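Local coordinates for protein KmHsv2 (Kluyveromyces marxianus, PDB 3VU4) that probably binds phosphoinositides at membranes, as a seven-bladed beta-propeller of the PROPPIN family related to the autophagy protein Atg18, at residues F42-V47 with H52-E57; Q56-L61 with H84-V89; M246-D251 with F267-D272. One frame throughout, in Å; residues are numbered along the deposited sequence.

Contact 1: F42-V47 with H52-E57; sequences FEIYNV and HIMSQE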
loop_
_atom_site.group_PDB
_atom_site.type_symbol
_atom_site.label_atom_id
_atom_site.label_comp_id
_atom_site.label_asym_id
_atom_site.label_seq_id
_atom_site.Cartn_x
_atom_site.Cartn_y
_atom_site.Cartn_z
ATOM N N PHE A 42 0.690 14.590 15.220
ATOM C CA PHE A 42 0.266 13.785 14.090
ATOM C C PHE A 42 -0.560 14.732 13.231
ATOM O O PHE A 42 -1.280 15.578 13.750
ATOM C CB PHE A 42 -0.503 12.518 14.530
ATOM C CG PHE A 42 -1.952 12.728 14.913
ATOM C CD1 PHE A 42 -2.918 13.021 13.950
ATOM C CD2 PHE A 42 -2.365 12.528 16.230
ATOM C CE1 PHE A 42 -4.279 13.100 14.296
ATOM C CE2 PHE A 42 -3.722 12.605 16.580
ATOM C CZ PHE A 42 -4.675 12.891 15.614
ATOM N N GLU A 43 -0.410 14.619 11.917
ATOM C CA GLU A 43 -1.105 15.491 10.983
ATOM C C GLU A 43 -1.863 14.641 9.981
ATOM O O GLU A 43 -1.484 13.500 9.719
ATOM C CB GLU A 43 -0.086 16.347 10.234
ATOM C CG GLU A 43 1.040 16.883 11.109
ATOM C CD GLU A 43 0.621 18.099 11.915
ATOM O OE1 GLU A 43 1.377 18.504 12.831
ATOM O OE2 GLU A 43 -0.461 18.653 11.620
ATOM N N ILE A 44 -2.927 15.201 9.420
ATOM C CA ILE A 44 -3.726 14.495 8.431
ATOM C C ILE A 44 -3.953 15.422 7.250
ATOM O O ILE A 44 -4.243 16.603 7.429
ATOM C CB ILE A 44 -5.089 14.069 9.005
ATOM C CG1 ILE A 44 -4.878 13.135 10.198
ATOM C CG2 ILE A 44 -5.910 13.358 7.930
ATOM C CD1 ILE A 44 -6.159 12.783 10.929
ATOM N N TYR A 45 -3.808 14.883 6.043
ATOM C CA TYR A 45 -3.998 15.672 4.833
ATOM C C TYR A 45 -4.899 14.973 3.836
ATOM O O TYR A 45 -5.176 13.777 3.944
ATOM C CB TYR A 45 -2.663 15.920 4.122
ATOM C CG TYR A 45 -1.537 16.420 4.994
ATOM C CD1 TYR A 45 -0.885 15.562 5.896
ATOM C CD2 TYR A 45 -1.113 17.750 4.917
ATOM C CE1 TYR A 45 0.160 16.022 6.696
ATOM C CE2 TYR A 45 -0.073 18.220 5.711
ATOM C CZ TYR A 45 0.559 17.355 6.595
ATOM O OH TYR A 45 1.600 17.822 7.360
ATOM N N ASN A 46 -5.359 15.740 2.861
ATOM C CA ASN A 46 -6.153 15.201 1.779
ATOM C C ASN A 46 -5.059 14.990 0.748
ATOM O O ASN A 46 -4.173 15.837 0.628
ATOM C CB ASN A 46 -7.137 16.239 1.271
ATOM C CG ASN A 46 -8.554 15.781 1.389
ATOM O OD1 ASN A 46 -9.058 15.590 2.494
ATOM N ND2 ASN A 46 -9.212 15.581 0.250
ATOM N N VAL A 47 -5.081 13.879 0.022
ATOM C CA VAL A 47 -4.034 13.652 -0.970
ATOM C C VAL A 47 -4.322 14.342 -2.300
ATOM O O VAL A 47 -3.400 14.797 -2.977
ATOM C CB VAL A 47 -3.785 12.149 -1.205
ATOM C CG1 VAL A 47 -3.293 11.507 0.079
ATOM C CG2 VAL A 47 -5.046 11.478 -1.668
ATOM N N HIS A 52 -3.958 20.327 3.988
ATOM C CA HIS A 52 -3.784 20.008 5.402
ATOM C C HIS A 52 -5.145 20.164 6.045
ATOM O O HIS A 52 -5.726 21.246 5.999
ATOM C CB HIS A 52 -2.796 20.978 6.060
ATOM C CG HIS A 52 -2.340 20.544 7.419
ATOM N ND1 HIS A 52 -1.435 21.269 8.164
ATOM C CD2 HIS A 52 -2.637 19.448 8.153
ATOM C CE1 HIS A 52 -1.193 20.635 9.298
ATOM N NE2 HIS A 52 -1.910 19.527 9.316
ATOM N N ILE A 53 -5.661 19.091 6.635
ATOM C CA ILE A 53 -6.979 19.161 7.247
ATOM C C ILE A 53 -7.000 19.020 8.763
ATOM O O ILE A 53 -8.044 19.208 9.383
ATOM C CB ILE A 53 -7.938 18.113 6.633
ATOM C CG1 ILE A 53 -7.387 16.705 6.837
ATOM C CG2 ILE A 53 -8.131 18.393 5.151
ATOM C CD1 ILE A 53 -8.182 15.647 6.089
ATOM N N MET A 54 -5.859 18.697 9.367
ATOM C CA MET A 54 -5.827 18.566 10.815
ATOM C C MET A 54 -4.459 18.395 11.450
ATOM O O MET A 54 -3.566 17.759 10.891
ATOM C CB MET A 54 -6.709 17.407 11.266
ATOM C CG MET A 54 -6.822 17.311 12.776
ATOM S SD MET A 54 -7.830 15.928 13.299
ATOM C CE MET A 54 -9.492 16.483 12.782
ATOM N N SER A 55 -4.325 18.960 12.645
ATOM C CA SER A 55 -3.101 18.886 13.425
ATOM C C SER A 55 -3.500 18.497 14.845
ATOM O O SER A 55 -4.608 18.798 15.290
ATOM C CB SER A 55 -2.398 20.238 13.428
ATOM O OG SER A 55 -1.176 20.162 14.136
ATOM N N GLN A 56 -2.607 17.826 15.559
ATOM C CA GLN A 56 -2.907 17.392 16.917
ATOM C C GLN A 56 -1.625 17.097 17.667
ATOM O O GLN A 56 -0.876 16.194 17.296
ATOM C CB GLN A 56 -3.783 16.138 16.880
ATOM C CG GLN A 56 -3.946 15.441 18.219
ATOM C CD GLN A 56 -4.556 16.334 19.282
ATOM O OE1 GLN A 56 -5.712 16.756 19.172
ATOM N NE2 GLN A 56 -3.779 16.629 20.320
ATOM N N GLU A 57 -1.366 17.846 18.728
ATOM C CA GLU A 57 -0.153 17.620 19.486
ATOM C C GLU A 57 -0.186 16.324 20.262
ATOM O O GLU A 57 -1.219 15.920 20.790
ATOM C CB GLU A 57 0.119 18.777 20.429
ATOM C CG GLU A 57 0.570 20.019 19.707
ATOM C CD GLU A 57 0.937 21.123 20.663
ATOM O OE1 GLU A 57 1.319 22.217 20.190
ATOM O OE2 GLU A 57 0.840 20.894 21.892
#
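His52 lies flat against Tyr45 in a beta hairpin whose two antiparallel strands form the outer half of a propeller blade; the axes of these short segments approach to 4.6 Å. The two rings make an offset stack, centroids 4.5 Å apart and planes at 22°. CG of His52 lies anti to the backbone N (chi1 -168°), which lays the imidazole over the Tyr45 ring and brings NE2 to Glu43. The one N-H of NE2 is shared weakly between Glu43 OE2, 2.9 Å from NE2 and near the ring plane, and Met54 O. Ile53 comes next, sharing Ile44 with Met54 in a classic beta bulge: Ile44 O accepts from Ile53 N at 3.0 Å and, weakly, from Met54 N. Ile53 CD1 packs on Ile44 CG2 at 3.7 Å. Met54 O then receives Ile44 N, also at 3.0 Å, while the Met54 sulfur rests loosely near Ile44 CD1. Ser55 OG approaches the Glu43 carboxylate, with OE2 at 3.0 Å, but any bond is weak; the firmer partner of Glu43 is Ser41, through OE1. Gln56 sets its CB over a face of Phe42, 3.7 Å from the ring centroid and 20° off the normal; its amide turns aside from the ring, where NE2 bonds to Glu57 O. Strand 50-57 is one of the two edge strands of its four-stranded sheet, whereas strand 41-47 also pairs with strand 33-37, and Tyr45 OH reaches Met354 O near the C-terminus.

Contact 2: Q56-L61 with H84-V89; sequences QEMRHL and HIWDDV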
loop_
_atom_site.group_PDB
_atom_site.type_symbol
_atom_site.label_atom_id
_atom_site.label_comp_id
_atom_site.label_asym_id
_atom_site.label_seq_id
_atom_site.Cartn_x
_atom_site.Cartn_y
_atom_site.Cartn_z
ATOM N N GLN A 56 -2.607 17.826 15.559
ATOM C CA GLN A 56 -2.907 17.392 16.917
ATOM C C GLN A 56 -1.625 17.097 17.667
ATOM O O GLN A 56 -0.876 16.194 17.296
ATOM C CB GLN A 56 -3.783 16.138 16.880
ATOM C CG GLN A 56 -3.946 15.441 18.219
ATOM C CD GLN A 56 -4.556 16.334 19.282
ATOM O OE1 GLN A 56 -5.712 16.756 19.172
ATOM N NE2 GLN A 56 -3.779 16.629 20.320
ATOM N N GLU A 57 -1.366 17.846 18.728
ATOM C CA GLU A 57 -0.153 17.620 19.486
ATOM C C GLU A 57 -0.186 16.324 20.262
ATOM O O GLU A 57 -1.219 15.920 20.790
ATOM C CB GLU A 57 0.119 18.777 20.429
ATOM C CG GLU A 57 0.570 20.019 19.707
ATOM C CD GLU A 57 0.937 21.123 20.663
ATOM O OE1 GLU A 57 1.319 22.217 20.190
ATOM O OE2 GLU A 57 0.840 20.894 21.892
ATOM N N MET A 58 0.972 15.683 20.312
ATOM C CA MET A 58 1.140 14.418 20.997
ATOM C C MET A 58 2.586 14.019 20.767
ATOM O O MET A 58 3.116 14.207 19.670
ATOM C CB MET A 58 0.204 13.379 20.395
ATOM C CG MET A 58 0.034 12.146 21.231
ATOM S SD MET A 58 -1.358 11.221 20.606
ATOM C CE MET A 58 -2.722 12.272 21.150
ATOM N N ARG A 59 3.223 13.473 21.793
ATOM C CA ARG A 59 4.619 13.079 21.676
ATOM C C ARG A 59 4.779 11.572 21.729
ATOM O O ARG A 59 3.853 10.861 22.118
ATOM C CB ARG A 59 5.439 13.731 22.794
ATOM C CG ARG A 59 5.416 15.262 22.783
ATOM C CD ARG A 59 6.387 15.847 23.809
ATOM N NE ARG A 59 7.765 15.384 23.611
ATOM C CZ ARG A 59 8.536 15.698 22.567
ATOM N NH1 ARG A 59 8.078 16.488 21.601
ATOM N NH2 ARG A 59 9.773 15.218 22.484
ATOM N N HIS A 60 5.953 11.093 21.319
ATOM C CA HIS A 60 6.261 9.667 21.326
ATOM C C HIS A 60 5.573 8.870 20.219
ATOM O O HIS A 60 5.700 7.643 20.164
ATOM C CB HIS A 60 5.897 9.073 22.691
ATOM C CG HIS A 60 6.602 9.736 23.832
ATOM N ND1 HIS A 60 7.904 9.438 24.174
ATOM C CD2 HIS A 60 6.224 10.755 24.639
ATOM C CE1 HIS A 60 8.299 10.250 25.138
ATOM N NE2 HIS A 60 7.298 11.058 25.437
ATOM N N LEU A 61 4.845 9.556 19.342
ATOM C CA LEU A 61 4.160 8.870 18.256
ATOM C C LEU A 61 5.144 8.037 17.460
ATOM O O LEU A 61 6.073 8.555 16.850
ATOM C CB LEU A 61 3.452 9.865 17.350
ATOM C CG LEU A 61 2.204 10.448 18.006
ATOM C CD1 LEU A 61 1.487 11.353 17.021
ATOM C CD2 LEU A 61 1.291 9.320 18.449
ATOM N N HIS A 84 -3.476 2.611 20.715
ATOM C CA HIS A 84 -4.522 3.506 21.174
ATOM C C HIS A 84 -5.530 3.847 20.093
ATOM O O HIS A 84 -5.156 4.320 19.022
ATOM C CB HIS A 84 -3.923 4.823 21.664
ATOM C CG HIS A 84 -2.973 4.683 22.810
ATOM N ND1 HIS A 84 -3.240 5.194 24.062
ATOM C CD2 HIS A 84 -1.732 4.144 22.881
ATOM C CE1 HIS A 84 -2.204 4.982 24.853
ATOM N NE2 HIS A 84 -1.276 4.347 24.160
ATOM N N ILE A 85 -6.807 3.607 20.366
ATOM C CA ILE A 85 -7.843 3.991 19.420
ATOM C C ILE A 85 -8.213 5.360 19.976
ATOM O O ILE A 85 -8.669 5.461 21.109
ATOM C CB ILE A 85 -9.054 3.057 19.480
ATOM C CG1 ILE A 85 -8.597 1.608 19.301
ATOM C CG2 ILE A 85 -10.047 3.432 18.384
ATOM C CD1 ILE A 85 -7.903 1.336 17.986
ATOM N N TRP A 86 -7.993 6.409 19.189
ATOM C CA TRP A 86 -8.244 7.781 19.632
ATOM C C TRP A 86 -9.311 8.518 18.835
ATOM O O TRP A 86 -9.490 8.274 17.642
ATOM C CB TRP A 86 -6.912 8.540 19.594
ATOM C CG TRP A 86 -6.956 10.029 19.765
ATOM C CD1 TRP A 86 -7.290 10.959 18.817
ATOM C CD2 TRP A 86 -6.532 10.766 20.917
ATOM N NE1 TRP A 86 -7.091 12.231 19.308
ATOM C CE2 TRP A 86 -6.630 12.140 20.595
ATOM C CE3 TRP A 86 -6.084 10.400 22.193
ATOM C CZ2 TRP A 86 -6.282 13.147 21.503
ATOM C CZ3 TRP A 86 -5.741 11.403 23.096
ATOM C CH2 TRP A 86 -5.846 12.761 22.745
ATOM N N ASP A 87 -10.019 9.419 19.510
ATOM C CA ASP A 87 -11.079 10.205 18.888
ATOM C C ASP A 87 -10.537 11.576 18.487
ATOM O O ASP A 87 -10.008 12.315 19.316
ATOM C CB ASP A 87 -12.252 10.367 19.862
ATOM C CG ASP A 87 -13.523 10.855 19.178
ATOM O OD1 ASP A 87 -13.486 11.918 18.521
ATOM O OD2 ASP A 87 -14.564 10.171 19.302
ATOM N N ASP A 88 -10.678 11.902 17.207
ATOM C CA ASP A 88 -10.209 13.166 16.650
ATOM C C ASP A 88 -10.864 14.402 17.234
ATOM O O ASP A 88 -10.193 15.263 17.798
ATOM C CB ASP A 88 -10.435 13.194 15.143
ATOM C CG ASP A 88 -9.192 12.861 14.373
ATOM O OD1 ASP A 88 -8.113 13.347 14.771
ATOM O OD2 ASP A 88 -9.293 12.130 13.367
ATOM N N VAL A 89 -12.179 14.488 17.063
ATOM C CA VAL A 89 -12.963 15.620 17.538
ATOM C C VAL A 89 -13.083 15.703 19.061
ATOM O O VAL A 89 -13.148 16.798 19.616
ATOM C CB VAL A 89 -14.373 15.611 16.879
ATOM C CG1 VAL A 89 -14.945 14.203 16.883
ATOM C CG2 VAL A 89 -15.299 16.563 17.608
#
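The backbones of Gln56-Leu61 and His84-Val89 keep their distance: the nearest alpha carbons, Gln56 CA and Asp88 CA, are 8.4 Å apart, and no hydrogen bond crosses, so Met58 and Trp86 have to bridge the gap with their side chains. What they make is a Met-aromatic contact between two adjacent sheets of the beta-propeller, linking the loop after strand 50-57, the last of its blade, to strand 82-87, the third of the next. Met58 and Trp86 reach toward each other across the gap. Met58 is extended through its first two torsions and bends only at the thioether (chi3 -72°), which turns the terminal methyl onto the indole. CE sits over a face of the six-membered ring, 3.6 Å from its centroid and 12° off the normal, in a CH-pi contact; the sulfur stands farther back, with SD 5.0 Å from the same centroid. Gln56 adds a looser touch, its CD 4.3 Å from Trp86 CZ2 in an oblique approach. Phe75 of strand 72-76 touches both partners, its ring meeting that of Trp86 and its side chain packing against Met58. The methyl is slightly off centre, nearest the outer rim of the indole, where Met58 CE lies 3.5 Å from Trp86 CH2.

Contact 3: M246-D251 with F267-D272; sequences MKWSTD and FEIFND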
loop_
_atom_site.group_PDB
_atom_site.type_symbol
_atom_site.label_atom_id
_atom_site.label_comp_id
_atom_site.label_asym_id
_atom_site.label_seq_id
_atom_site.Cartn_x
_atom_site.Cartn_y
_atom_site.Cartn_z
ATOM N N MET A 246 4.647 -0.854 -3.732
ATOM C CA MET A 246 3.909 -1.355 -4.879
ATOM C C MET A 246 2.444 -1.072 -4.604
ATOM O O MET A 246 1.917 -1.484 -3.574
ATOM C CB MET A 246 4.181 -2.850 -5.005
ATOM C CG MET A 246 3.331 -3.583 -5.985
ATOM S SD MET A 246 4.102 -5.167 -6.350
ATOM C CE MET A 246 3.794 -6.072 -4.830
ATOM N N LYS A 247 1.803 -0.349 -5.520
ATOM C CA LYS A 247 0.397 0.035 -5.378
ATOM C C LYS A 247 -0.405 -0.131 -6.687
ATOM O O LYS A 247 0.154 -0.046 -7.788
ATOM C CB LYS A 247 0.338 1.477 -4.886
ATOM C CG LYS A 247 -0.107 1.649 -3.452
ATOM C CD LYS A 247 0.588 0.703 -2.499
ATOM C CE LYS A 247 0.257 1.048 -1.053
ATOM N NZ LYS A 247 0.796 2.385 -0.632
ATOM N N TRP A 248 -1.710 -0.368 -6.552
ATOM C CA TRP A 248 -2.620 -0.593 -7.690
ATOM C C TRP A 248 -3.395 0.650 -8.116
ATOM O O TRP A 248 -3.809 1.443 -7.272
ATOM C CB TRP A 248 -3.666 -1.658 -7.340
ATOM C CG TRP A 248 -3.190 -3.087 -7.170
ATOM C CD1 TRP A 248 -2.650 -3.654 -6.045
ATOM C CD2 TRP A 248 -3.344 -4.153 -8.119
ATOM N NE1 TRP A 248 -2.471 -5.005 -6.231
ATOM C CE2 TRP A 248 -2.886 -5.340 -7.496
ATOM C CE3 TRP A 248 -3.825 -4.219 -9.437
ATOM C CZ2 TRP A 248 -2.905 -6.586 -8.143
ATOM C CZ3 TRP A 248 -3.842 -5.452 -10.082
ATOM C CH2 TRP A 248 -3.380 -6.621 -9.433
ATOM N N SER A 249 -3.623 0.820 -9.415
ATOM C CA SER A 249 -4.401 1.975 -9.864
ATOM C C SER A 249 -5.844 1.719 -9.420
ATOM O O SER A 249 -6.231 0.579 -9.172
ATOM C CB SER A 249 -4.305 2.155 -11.384
ATOM O OG SER A 249 -4.752 1.004 -12.077
ATOM N N THR A 250 -6.635 2.777 -9.312
ATOM C CA THR A 250 -8.009 2.654 -8.828
ATOM C C THR A 250 -8.936 1.640 -9.506
ATOM O O THR A 250 -9.791 1.057 -8.841
ATOM C CB THR A 250 -8.684 4.035 -8.780
ATOM O OG1 THR A 250 -8.631 4.649 -10.072
ATOM C CG2 THR A 250 -7.961 4.924 -7.781
ATOM N N ASP A 251 -8.776 1.408 -10.807
ATOM C CA ASP A 251 -9.618 0.423 -11.496
ATOM C C ASP A 251 -8.959 -0.967 -11.548
ATOM O O ASP A 251 -9.515 -1.906 -12.128
ATOM C CB ASP A 251 -9.936 0.888 -12.920
ATOM C CG ASP A 251 -8.690 1.080 -13.764
ATOM O OD1 ASP A 251 -7.583 0.681 -13.327
ATOM O OD2 ASP A 251 -8.815 1.630 -14.872
ATOM N N PHE A 267 3.310 -1.570 -14.422
ATOM C CA PHE A 267 3.010 -2.833 -15.094
ATOM C C PHE A 267 1.519 -2.837 -15.412
ATOM O O PHE A 267 0.707 -2.274 -14.664
ATOM C CB PHE A 267 3.376 -4.016 -14.196
ATOM C CG PHE A 267 4.839 -4.116 -13.911
ATOM C CD1 PHE A 267 5.688 -4.748 -14.803
ATOM C CD2 PHE A 267 5.379 -3.545 -12.759
ATOM C CE1 PHE A 267 7.067 -4.815 -14.555
ATOM C CE2 PHE A 267 6.741 -3.605 -12.506
ATOM C CZ PHE A 267 7.589 -4.240 -13.403
ATOM N N GLU A 268 1.153 -3.470 -16.516
ATOM C CA GLU A 268 -0.244 -3.493 -16.923
ATOM C C GLU A 268 -0.943 -4.832 -16.718
ATOM O O GLU A 268 -0.546 -5.837 -17.311
ATOM C CB GLU A 268 -0.331 -3.067 -18.394
ATOM C CG GLU A 268 -1.706 -3.222 -19.042
ATOM C CD GLU A 268 -1.704 -2.773 -20.494
ATOM O OE1 GLU A 268 -1.800 -1.552 -20.745
ATOM O OE2 GLU A 268 -1.583 -3.640 -21.387
ATOM N N ILE A 269 -1.980 -4.843 -15.878
ATOM C CA ILE A 269 -2.759 -6.060 -15.627
ATOM C C ILE A 269 -3.792 -6.258 -16.756
ATOM O O ILE A 269 -3.997 -7.372 -17.253
ATOM C CB ILE A 269 -3.464 -6.005 -14.247
ATOM C CG1 ILE A 269 -2.461 -6.348 -13.135
ATOM C CG2 ILE A 269 -4.633 -6.982 -14.205
ATOM C CD1 ILE A 269 -1.414 -5.281 -12.875
ATOM N N PHE A 270 -4.450 -5.177 -17.154
ATOM C CA PHE A 270 -5.394 -5.241 -18.265
ATOM C C PHE A 270 -5.460 -3.860 -18.899
ATOM O O PHE A 270 -5.277 -2.854 -18.207
ATOM C CB PHE A 270 -6.779 -5.735 -17.804
ATOM C CG PHE A 270 -7.574 -4.742 -16.994
ATOM C CD1 PHE A 270 -8.246 -3.691 -17.615
ATOM C CD2 PHE A 270 -7.710 -4.902 -15.610
ATOM C CE1 PHE A 270 -9.049 -2.811 -16.880
ATOM C CE2 PHE A 270 -8.509 -4.032 -14.865
ATOM C CZ PHE A 270 -9.181 -2.982 -15.505
ATOM N N ASN A 271 -5.681 -3.807 -20.212
ATOM C CA ASN A 271 -5.730 -2.525 -20.891
ATOM C C ASN A 271 -6.948 -1.706 -20.479
ATOM O O ASN A 271 -8.087 -2.147 -20.561
ATOM C CB ASN A 271 -5.680 -2.689 -22.399
ATOM C CG ASN A 271 -5.440 -1.375 -23.098
ATOM O OD1 ASN A 271 -6.268 -0.470 -23.016
ATOM N ND2 ASN A 271 -4.296 -1.248 -23.771
ATOM N N ASP A 272 -6.646 -0.493 -20.034
ATOM C CA ASP A 272 -7.577 0.490 -19.501
ATOM C C ASP A 272 -8.302 1.397 -20.494
ATOM O O ASP A 272 -9.443 1.781 -20.282
ATOM C CB ASP A 272 -6.785 1.377 -18.537
ATOM C CG ASP A 272 -7.497 1.600 -17.263
ATOM O OD1 ASP A 272 -8.435 0.828 -16.996
ATOM O OD2 ASP A 272 -7.127 2.526 -16.520
HETATM O O HOH W 1 -4.892 2.272 -14.502
#
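Trp248 and Ile269 make the apolar part of this contact, between the end of strand 243-248 and the loop that follows strand 263-268 in one propeller blade. The isoleucine chain lies roughly perpendicular to the tryptophan side chain. Ile269 CG1 comes obliquely to the six-membered ring, 3.5 Å from Trp248 CZ3, with Ile269 CD1 close behind at 3.7 Å from the same CZ3. On the polar side of the indole, NE1 donates to Arg202 O. Replacing Trp248 with an alanine would probably leave Ile269 without its aromatic neighbour, open a gap beside Ile269, and strand the carbonyl of Arg202 without this donor.

A second kind of contact sets a ring against a backbone oxygen: Asp251 O lies at the edge of the Phe270 ring, near its plane and 3.6 Å from Phe270 CZ.

The polar part is less sure. The carboxylates of Asp251 and Asp272 are modelled implausibly close, so their detailed placement is doubtful; Asp251 OD1 has a clearer partner in the backbone N-H of Ser253. A water bonded to Ser249 OG at 2.7 Å appears to donate to Asp272 OD2 at 3.0 Å, a link less certain because of that carboxylate and because other acceptors compete.

Strand 254-259 runs between strands 243-248 and 263-268 in the sheet, and its Leu255 packs on both Trp248 and Ile269. Met209 of strand 209-214, in the preceding blade, also touches both, while Ala211 of that strand and Val222 of strand 219-224 also touch the Trp248 side chain.

In the fold
Contacts 1 and 2 are neighbours, their centres 11 Å apart: they share Gln56 and Glu57 on strand 50-57, and Asp88 packs against Phe42, Ile44 and Met54. Contact 1 is partly buried and works within a blade, through backbone pairing plus a ring stack; contact 2 is a surface contact between blades, carried by side chains alone with no hydrogen bond. Contact 3 sits in another blade, its centre about 29 Å from that of contact 1 and 35 Å from that of contact 2. It too is partly buried, but joins a strand end and loops on strands that another strand separates, through an apolar touch and a probable water bridge instead of direct pairing.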